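Local coordinates for high affinity transport system protein p37 (Mycoplasma hyorhinis, PDB 3EKI), which binds thiamine diphosphate and is part of a high-affinity transport system, probably acting as its extracytoplasmic, membrane-anchored substrate-binding lipoprotein, at residues V131-L134 with K135-G139; I387-F390 with Q391-I394. All blocks are in the same frame, centred on the assembly; numbering follows the deposited sequence.

How the contacts relate
Contacts 1 and 2 are both surface contacts within single stretches of chain, one at the end of helix 127-136 and the other at the start of helix 390-402. Each has one buried residue, V131 in contact 1 and I394 in contact 2, and these meet where the two helices pack together, with L134 lying against F390 (L134 CD1 to F390 CE2, 3.8 Å). The chemistry differs with the end of helix concerned. In 131-139 the backbone bonds weaken toward the helix end, where P138 can give no N-H, whereas in 387-394 side chains of N389 and E393 take up backbone N-H groups.

Contact 1 of 2, residues V131-L134 with K135-G139; sequences VEFL and KNNPG
L134 and the chain turning away at N137-G139 meet where helix 127-136 ends. CB of L134 sits beside the next peptide, and chi1 of -78° sets CG opposite the carbonyl carbon and beside the backbone N. From there CD2 reaches the departing chain, 3.5 Å from N137 O and 4.1 Å from G139 N, while CD1 faces helix 390-402. V131, buried, packs on I394, Y398 and E399 of that helix; the partly exposed E132 has its OE2 hydrogen-bonded to Y398 OH.

F133, the neighbouring residue, points toward L110, N111 and S114 of helix 106-115. The amide of N137 lies over one face of its ring, displaced toward the rim, with the two planes 32° apart. N137 CG stands 4.2 Å from F133 CZ; which end of the amide faces the ring is doubtful.

Backbone bonding fades along the turn. K135 N still gives a regular bond to V131 O (2.9 Å), but N136 N is shared weakly between E132 O and F133 O, and N137 N between F133 O and L134 O. P138 has no N-H for L134 O, and its CA makes a CH...O contact with that oxygen instead (3.2 Å). G139 follows with a positive phi of 62°, its carbonyl accepting from K350 NZ. This is a helix C-terminus followed closely by proline, whose missing N-H is consistent with the helix ending here; the chain then leads into strand 141-152.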
ATOM      1  N   VAL A 131       0.127  12.520   3.875  1.00  7.36           N
ATOM      2  CA  VAL A 131       0.704  13.242   4.998  1.00  9.10           C
ATOM      3  C   VAL A 131       1.709  14.257   4.473  1.00 13.75           C
ATOM      4  O   VAL A 131       1.694  15.422   4.869  1.00 11.25           O
ATOM      5  CB  VAL A 131       1.362  12.273   6.010  1.00  8.01           C
ATOM      6  CG1 VAL A 131       2.252  13.008   7.008  1.00  8.98           C
ATOM      7  CG2 VAL A 131       0.287  11.465   6.740  1.00  7.92           C
ATOM      8  N   GLU A 132       2.584  13.848   3.556  1.00 12.86           N
ATOM      9  CA  GLU A 132       3.604  14.764   3.027  1.00 11.84           C
ATOM     10  C   GLU A 132       2.938  15.902   2.250  1.00 16.26           C
ATOM     11  O   GLU A 132       3.379  17.056   2.251  1.00 14.33           O
ATOM     12  CB  GLU A 132       4.585  14.015   2.153  1.00 16.08           C
ATOM     13  CG  GLU A 132       5.418  12.918   2.784  1.00 16.29           C
ATOM     14  CD  GLU A 132       6.465  13.392   3.771  1.00 22.82           C
ATOM     15  OE1 GLU A 132       6.735  14.611   3.776  1.00 24.56           O
ATOM     16  OE2 GLU A 132       7.016  12.558   4.529  1.00 22.41           O
ATOM     17  N   PHE A 133       1.831  15.602   1.559  1.00 13.72           N
ATOM     18  CA  PHE A 133       1.153  16.658   0.797  1.00 12.30           C
ATOM     19  C   PHE A 133       0.550  17.680   1.751  1.00 13.14           C
ATOM     20  O   PHE A 133       0.642  18.896   1.560  1.00 15.33           O
ATOM     21  CB  PHE A 133       0.074  16.032  -0.090  1.00 12.56           C
ATOM     22  CG  PHE A 133      -0.752  17.041  -0.876  1.00 10.79           C
ATOM     23  CD1 PHE A 133      -0.302  17.529  -2.083  1.00 12.05           C
ATOM     24  CD2 PHE A 133      -1.973  17.479  -0.404  1.00 13.51           C
ATOM     25  CE1 PHE A 133      -1.045  18.445  -2.813  1.00 13.34           C
ATOM     26  CE2 PHE A 133      -2.729  18.411  -1.125  1.00 10.89           C
ATOM     27  CZ  PHE A 133      -2.270  18.871  -2.333  1.00 10.78           C
ATOM     28  N   LEU A 134      -0.098  17.181   2.803  1.00 11.32           N
ATOM     29  CA  LEU A 134      -0.752  18.081   3.754  1.00 11.33           C
ATOM     30  C   LEU A 134       0.246  18.847   4.610  1.00 19.43           C
ATOM     31  O   LEU A 134      -0.063  19.938   5.094  1.00 17.95           O
ATOM     32  CB  LEU A 134      -1.754  17.279   4.580  1.00 11.07           C
ATOM     33  CG  LEU A 134      -3.057  16.969   3.847  1.00 11.69           C
ATOM     34  CD1 LEU A 134      -3.911  15.983   4.623  1.00 15.30           C
ATOM     35  CD2 LEU A 134      -3.870  18.240   3.616  1.00 14.47           C
ATOM     36  N   LYS A 135       1.458  18.326   4.801  1.00 17.70           N
ATOM     37  CA  LYS A 135       2.496  19.091   5.489  1.00 18.34           C
ATOM     38  C   LYS A 135       2.791  20.375   4.721  1.00 19.61           C
ATOM     39  O   LYS A 135       2.969  21.438   5.299  1.00 25.78           O
ATOM     40  CB  LYS A 135       3.751  18.232   5.633  1.00 23.15           C
ATOM     41  CG  LYS A 135       4.521  18.458   6.918  1.00 42.28           C
ATOM     42  CD  LYS A 135       5.069  17.167   7.505  1.00 56.58           C
ATOM     43  CE  LYS A 135       6.133  17.413   8.561  1.00 65.77           C
ATOM     44  NZ  LYS A 135       5.943  18.676   9.327  1.00 76.01           N
ATOM     45  N   ASN A 136       2.811  20.253   3.396  1.00 21.15           N
ATOM     46  CA  ASN A 136       3.081  21.337   2.482  1.00 16.23           C
ATOM     47  C   ASN A 136       1.839  22.212   2.286  1.00 26.32           C
ATOM     48  O   ASN A 136       1.960  23.395   1.961  1.00 35.21           O
ATOM     49  CB  ASN A 136       3.512  20.798   1.117  1.00 19.21           C
ATOM     50  CG  ASN A 136       4.853  20.093   1.136  1.00 38.56           C
ATOM     51  OD1 ASN A 136       5.760  20.464   1.886  1.00 37.52           O
ATOM     52  ND2 ASN A 136       4.973  19.068   0.296  1.00 49.41           N
ATOM     53  N   ASN A 137       0.657  21.637   2.458  1.00 18.14           N
ATOM     54  CA  ASN A 137      -0.591  22.334   2.133  1.00 18.55           C
ATOM     55  C   ASN A 137      -1.643  22.124   3.206  1.00 17.53           C
ATOM     56  O   ASN A 137      -2.665  21.469   2.956  1.00 16.20           O
ATOM     57  CB  ASN A 137      -1.129  21.826   0.793  1.00 19.10           C
ATOM     58  CG  ASN A 137      -0.155  21.871  -0.354  1.00 26.15           C
ATOM     59  OD1 ASN A 137       0.520  20.890  -0.693  1.00 25.01           O
ATOM     60  ND2 ASN A 137      -0.080  23.029  -1.001  1.00 21.33           N
ATOM     61  N   PRO A 138      -1.417  22.634   4.413  1.00 19.92           N
ATOM     62  CA  PRO A 138      -2.227  22.229   5.561  1.00 15.81           C
ATOM     63  C   PRO A 138      -3.699  22.624   5.399  1.00 15.57           C
ATOM     64  O   PRO A 138      -4.011  23.743   5.005  1.00 20.37           O
ATOM     65  CB  PRO A 138      -1.610  22.932   6.765  1.00 20.92           C
ATOM     66  CG  PRO A 138      -0.421  23.658   6.263  1.00 27.70           C
ATOM     67  CD  PRO A 138      -0.381  23.619   4.768  1.00 24.97           C
ATOM     68  N   GLY A 139      -4.562  21.684   5.712  1.00 17.70           N
ATOM     69  CA  GLY A 139      -5.994  21.697   5.695  1.00 20.47           C
ATOM     70  C   GLY A 139      -6.643  21.920   4.353  1.00 23.97           C
ATOM     71  O   GLY A 139      -7.841  22.249   4.332  1.00 21.81           O
TER

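Contact 2 of 2, residues I387-F390 with Q391-I394; sequences IDNF and QKEI
N389 turns its side chain, CG opposite its own backbone N (chi1 -172°), so that the amide lies over the first turn of helix 390-402, while E393, with CG beside the backbone N (chi1 -76°), stretches back the other way toward D388 and N389. N389 OD1 takes the N-H of K392 at 3.1 Å; the bond is nearly straight at hydrogen (166°), yet the donor stands above the amide plane and not on a lone pair. The amide also crosses the K392 chain at a slant, ND2 coming 3.4 Å from K392 CE.

E393 OE2 is gripped by two neighbouring peptides. D388 N reaches it at 2.9 Å on the syn lone pair, and N389 N at 3.1 Å from nearly straight ahead of the C-O bond. Backbone bonding starts at the same place, with E393 N giving to N389 O (2.9 Å) and I394 N to F390 O.

Beneath these polar groups the ring of F390 and the branches of I394 cross obliquely, I394 CG1 coming 3.6 Å from F390 CD1. I387 CD1 adds a looser apolar touch to I394, and the backbone of I387 pairs with A144 in strand 141-152. L130 and V131 of helix 127-136 also meet the F390 ring.

This is an N-cap with a variant of the capping box: N389 OD1 takes K392 N, and E393, one residue later than the classical N3, returns its carboxylate to the N-H of N389 and of D388. Two backbone donors, together with the helix dipole, would probably favour a charged E393 despite D388 OD2 lying 4.3 Å from E393 OE2.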
ATOM      1  N   ILE A 387     -12.058   8.412  10.248  1.00 10.32           N
ATOM      2  CA  ILE A 387     -10.949   9.067  10.941  1.00 12.48           C
ATOM      3  C   ILE A 387     -11.485  10.080  11.945  1.00 14.75           C
ATOM      4  O   ILE A 387     -12.196  10.981  11.529  1.00 16.01           O
ATOM      5  CB  ILE A 387      -9.987   9.735   9.955  1.00 13.51           C
ATOM      6  CG1 ILE A 387      -9.382   8.656   9.050  1.00 13.35           C
ATOM      7  CG2 ILE A 387      -8.957  10.580  10.679  1.00 14.20           C
ATOM      8  CD1 ILE A 387      -8.354   9.062   8.057  1.00 14.98           C
ATOM      9  N   ASP A 388     -11.145   9.867  13.204  1.00 12.17           N
ATOM     10  CA  ASP A 388     -11.632  10.748  14.268  1.00 11.68           C
ATOM     11  C   ASP A 388     -10.628  11.852  14.562  1.00 19.76           C
ATOM     12  O   ASP A 388     -11.001  12.939  15.015  1.00 20.21           O
ATOM     13  CB  ASP A 388     -11.913   9.892  15.510  1.00 21.64           C
ATOM     14  CG  ASP A 388     -12.882   8.754  15.249  1.00 34.27           C
ATOM     15  OD1 ASP A 388     -14.045   9.016  14.878  1.00 35.33           O
ATOM     16  OD2 ASP A 388     -12.501   7.576  15.414  1.00 32.02           O
ATOM     17  N   ASN A 389      -9.347  11.577  14.300  1.00 15.97           N
ATOM     18  CA  ASN A 389      -8.245  12.480  14.574  1.00 12.69           C
ATOM     19  C   ASN A 389      -7.081  12.175  13.616  1.00  9.34           C
ATOM     20  O   ASN A 389      -6.333  11.237  13.905  1.00 13.82           O
ATOM     21  CB  ASN A 389      -7.763  12.329  16.009  1.00 16.88           C
ATOM     22  CG  ASN A 389      -6.750  13.388  16.388  1.00 23.58           C
ATOM     23  OD1 ASN A 389      -5.994  13.882  15.547  1.00 18.43           O
ATOM     24  ND2 ASN A 389      -6.742  13.739  17.674  1.00 32.00           N
ATOM     25  N   PHE A 390      -6.994  12.941  12.559  1.00 11.32           N
ATOM     26  CA  PHE A 390      -6.009  12.654  11.525  1.00 10.93           C
ATOM     27  C   PHE A 390      -4.586  12.781  12.059  1.00 10.78           C
ATOM     28  O   PHE A 390      -3.739  11.951  11.723  1.00 11.08           O
ATOM     29  CB  PHE A 390      -6.201  13.588  10.353  1.00 12.65           C
ATOM     30  CG  PHE A 390      -5.228  13.392   9.197  1.00  9.79           C
ATOM     31  CD1 PHE A 390      -5.367  12.297   8.372  1.00  9.18           C
ATOM     32  CD2 PHE A 390      -4.210  14.283   8.929  1.00 10.06           C
ATOM     33  CE1 PHE A 390      -4.540  12.096   7.291  1.00 12.46           C
ATOM     34  CE2 PHE A 390      -3.366  14.105   7.853  1.00  8.33           C
ATOM     35  CZ  PHE A 390      -3.520  13.000   7.027  1.00  8.60           C
ATOM     36  N   GLN A 391      -4.338  13.796  12.873  1.00 10.44           N
ATOM     37  CA  GLN A 391      -2.973  13.939  13.389  1.00 12.22           C
ATOM     38  C   GLN A 391      -2.508  12.744  14.190  1.00 15.70           C
ATOM     39  O   GLN A 391      -1.372  12.242  14.065  1.00 13.79           O
ATOM     40  CB  GLN A 391      -2.868  15.221  14.229  1.00 14.34           C
ATOM     41  CG  GLN A 391      -1.487  15.303  14.869  1.00 19.10           C
ATOM     42  CD  GLN A 391      -0.441  15.768  13.868  1.00 25.89           C
ATOM     43  OE1 GLN A 391      -0.769  16.258  12.781  1.00 19.51           O
ATOM     44  NE2 GLN A 391       0.825  15.613  14.264  1.00 22.45           N
ATOM     45  N   LYS A 392      -3.376  12.236  15.052  1.00 11.55           N
ATOM     46  CA  LYS A 392      -3.069  11.106  15.912  1.00 13.12           C
ATOM     47  C   LYS A 392      -3.061   9.753  15.217  1.00 15.72           C
ATOM     48  O   LYS A 392      -2.163   8.926  15.386  1.00 15.36           O
ATOM     49  CB  LYS A 392      -4.127  11.070  17.018  1.00 20.65           C
ATOM     50  CG  LYS A 392      -3.965  10.019  18.091  1.00 32.17           C
ATOM     51  CD  LYS A 392      -4.630  10.388  19.408  1.00 46.18           C
ATOM     52  CE  LYS A 392      -4.746  11.882  19.670  1.00 44.46           C
ATOM     53  NZ  LYS A 392      -5.151  12.207  21.069  1.00 58.77           N
ATOM     54  N   GLU A 393      -4.077   9.526  14.383  1.00 13.15           N
ATOM     55  CA  GLU A 393      -4.288   8.243  13.799  1.00 11.35           C
ATOM     56  C   GLU A 393      -3.456   8.009  12.536  1.00 12.30           C
ATOM     57  O   GLU A 393      -3.201   6.904  12.179  1.00 10.35           O
ATOM     58  CB  GLU A 393      -5.767   8.096  13.439  1.00 10.68           C
ATOM     59  CG  GLU A 393      -6.661   7.830  14.615  1.00 17.84           C
ATOM     60  CD  GLU A 393      -8.060   7.648  14.169  1.00 22.56           C
ATOM     61  OE1 GLU A 393      -8.444   6.509  14.007  1.00 39.19           O
ATOM     62  OE2 GLU A 393      -8.622   8.634  13.840  1.00 23.27           O
ATOM     63  N   ILE A 394      -3.069   9.075  11.873  1.00  9.80           N
ATOM     64  CA  ILE A 394      -2.336   8.928  10.631  1.00  5.99           C
ATOM     65  C   ILE A 394      -0.963   9.602  10.700  1.00 10.02           C
ATOM     66  O   ILE A 394      -0.013   8.997  10.433  1.00  8.52           O
ATOM     67  CB  ILE A 394      -3.096   9.493   9.388  1.00  9.14           C
ATOM     68  CG1 ILE A 394      -4.514   8.970   9.349  1.00 11.18           C
ATOM     69  CG2 ILE A 394      -2.409   9.140   8.078  1.00 10.95           C
ATOM     70  CD1 ILE A 394      -4.603   7.569   9.144  1.00 10.94           C
TER